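Side-chain contact in nucleocapsid (Crimean-congo hemorrhagic fever virus, PDB 4AKL), which binds single- and double-stranded RNA, probably takes part in packaging the viral genome, and cuts double-stranded DNA without sequence specificity: residues A302-V307 and A382-E387. Numbering follows the deposited sequence. Where two conformers were deposited one is given.
Sequences AQIDTV and AGRISE
Glu387 reaches back from the first turn of helix 385-392 to meet Thr306 and Ile304, its carboxylate lying between the hydroxyl of one and the aliphatic branches of the other. Thr306 OG1 donates to Glu387 OE1 in a hydrogen bond whose 2.5 Å separation is unusually short, the two side chains crossing at about a right angle. With chi1 at -64° the threonine hydroxyl stands beside its own backbone N, and the methyl CG2, anti to that N, is set against the same carboxylate, 3.1 Å from Glu387 OE1. The other oxygen, OE2, forms a salt bridge with Lys411, which also touches Thr306 and Ile304, so each carboxylate oxygen has a partner, which should limit the rotation of the group.

The contact joins the N-termini of two helices in this largely helical nairovirus nucleocapsid fold, helix 306-316 and helix 385-392. Asp305 is the N-cap of the former, its OD1 weakly capping Phe308 N while OD2 forms a salt bridge with Arg134 of helix 120-136.

Ile304 puts its CD1 against both charged side chains. With CG1 anti to the backbone N (chi1 -179°) and the chain extended, CD1 packs 3.9 Å from Glu387 CG and also lies over one face of the Arg384 guanidinium, 4.0 Å above its plane and offset toward the rim. Arg384 is itself stretched out, which brings its flat end under Ile304 CD1 and within reach, through one water, of Ala302. This water, in the guanidinium plane, accepts from Arg384 NH2 at 2.6 Å and donates to Ala302 O at 2.7 Å, while NH1 binds the carbonyl oxygens of Val379 and His376.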
# COMPACT_ATOMS: atom_id res chain seq x y z
N ALA A 302 -5.61 0.52 3.67
CA ALA A 302 -4.88 -0.72 3.93
C ALA A 302 -3.83 -1.06 2.88
O ALA A 302 -3.14 -2.06 3.05
CB ALA A 302 -5.85 -1.89 4.09
N GLN A 303 -3.70 -0.28 1.80
CA GLN A 303 -2.72 -0.59 0.74
C GLN A 303 -1.32 -0.49 1.29
O GLN A 303 -0.93 0.53 1.88
CB GLN A 303 -2.83 0.36 -0.47
CG GLN A 303 -3.84 -0.06 -1.52
CD GLN A 303 -4.09 1.01 -2.54
OE1 GLN A 303 -3.22 1.87 -2.79
NE2 GLN A 303 -5.26 0.98 -3.14
N ILE A 304 -0.55 -1.53 1.10
CA ILE A 304 0.79 -1.56 1.63
C ILE A 304 1.69 -0.59 0.83
O ILE A 304 1.59 -0.49 -0.36
CB ILE A 304 1.27 -3.02 1.72
CG1 ILE A 304 2.67 -3.06 2.32
CG2 ILE A 304 1.22 -3.73 0.34
CD1 ILE A 304 3.05 -4.51 2.78
N ASP A 305 2.53 0.15 1.53
CA ASP A 305 3.62 0.81 0.93
C ASP A 305 4.80 -0.13 1.09
O ASP A 305 5.36 -0.30 2.20
CB ASP A 305 3.90 2.15 1.60
CG ASP A 305 5.03 2.91 0.91
OD1 ASP A 305 5.89 2.25 0.32
OD2 ASP A 305 5.04 4.18 0.95
N THR A 306 5.19 -0.74 -0.02
CA THR A 306 6.12 -1.84 -0.03
C THR A 306 7.47 -1.48 0.56
O THR A 306 7.99 -2.20 1.39
CB THR A 306 6.26 -2.42 -1.47
OG1 THR A 306 5.00 -2.96 -1.85
CG2 THR A 306 7.33 -3.56 -1.59
N VAL A 307 8.02 -0.37 0.15
CA VAL A 307 9.30 -0.02 0.64
C VAL A 307 9.24 0.45 2.11
O VAL A 307 10.10 0.09 2.91
CB VAL A 307 10.03 0.96 -0.32
CG1 VAL A 307 9.42 2.34 -0.27
CG2 VAL A 307 11.54 1.01 0.06
N ALA A 382 4.09 -14.45 6.29
CA ALA A 382 4.96 -15.26 5.43
C ALA A 382 4.82 -14.75 3.99
O ALA A 382 5.81 -14.55 3.33
CB ALA A 382 4.63 -16.81 5.55
N GLY A 383 3.59 -14.51 3.52
CA GLY A 383 3.39 -14.02 2.18
C GLY A 383 3.93 -12.60 1.96
O GLY A 383 4.30 -12.28 0.84
N ARG A 384 4.03 -11.77 3.00
CA ARG A 384 4.65 -10.41 2.88
C ARG A 384 6.16 -10.40 2.86
O ARG A 384 6.75 -9.39 2.56
CB ARG A 384 4.07 -9.51 3.95
CG ARG A 384 2.66 -9.04 3.51
CD ARG A 384 1.95 -8.28 4.60
NE ARG A 384 0.77 -7.61 4.08
CZ ARG A 384 -0.04 -6.84 4.76
NH1 ARG A 384 0.18 -6.58 6.07
NH2 ARG A 384 -1.09 -6.32 4.13
N ILE A 385 6.81 -11.55 3.11
CA ILE A 385 8.25 -11.63 3.00
C ILE A 385 8.69 -11.23 1.56
O ILE A 385 9.77 -10.60 1.37
CB ILE A 385 8.79 -13.02 3.48
CG1 ILE A 385 8.85 -13.08 5.04
CG2 ILE A 385 10.18 -13.30 2.96
CD1 ILE A 385 10.01 -12.27 5.76
N SER A 386 7.85 -11.53 0.58
CA SER A 386 8.06 -11.13 -0.80
C SER A 386 8.17 -9.57 -1.01
O SER A 386 8.85 -9.15 -1.91
CB SER A 386 6.99 -11.72 -1.74
OG SER A 386 5.68 -11.26 -1.42
N GLU A 387 7.52 -8.77 -0.14
CA GLU A 387 7.62 -7.29 -0.18
C GLU A 387 9.05 -6.91 0.14
O GLU A 387 9.66 -6.13 -0.56
CB GLU A 387 6.68 -6.63 0.84
CG GLU A 387 5.19 -6.95 0.70
CD GLU A 387 4.55 -6.20 -0.42
OE1 GLU A 387 4.82 -5.02 -0.52
OE2 GLU A 387 3.77 -6.77 -1.18
O HOH W 1 -2.88 -4.40 4.42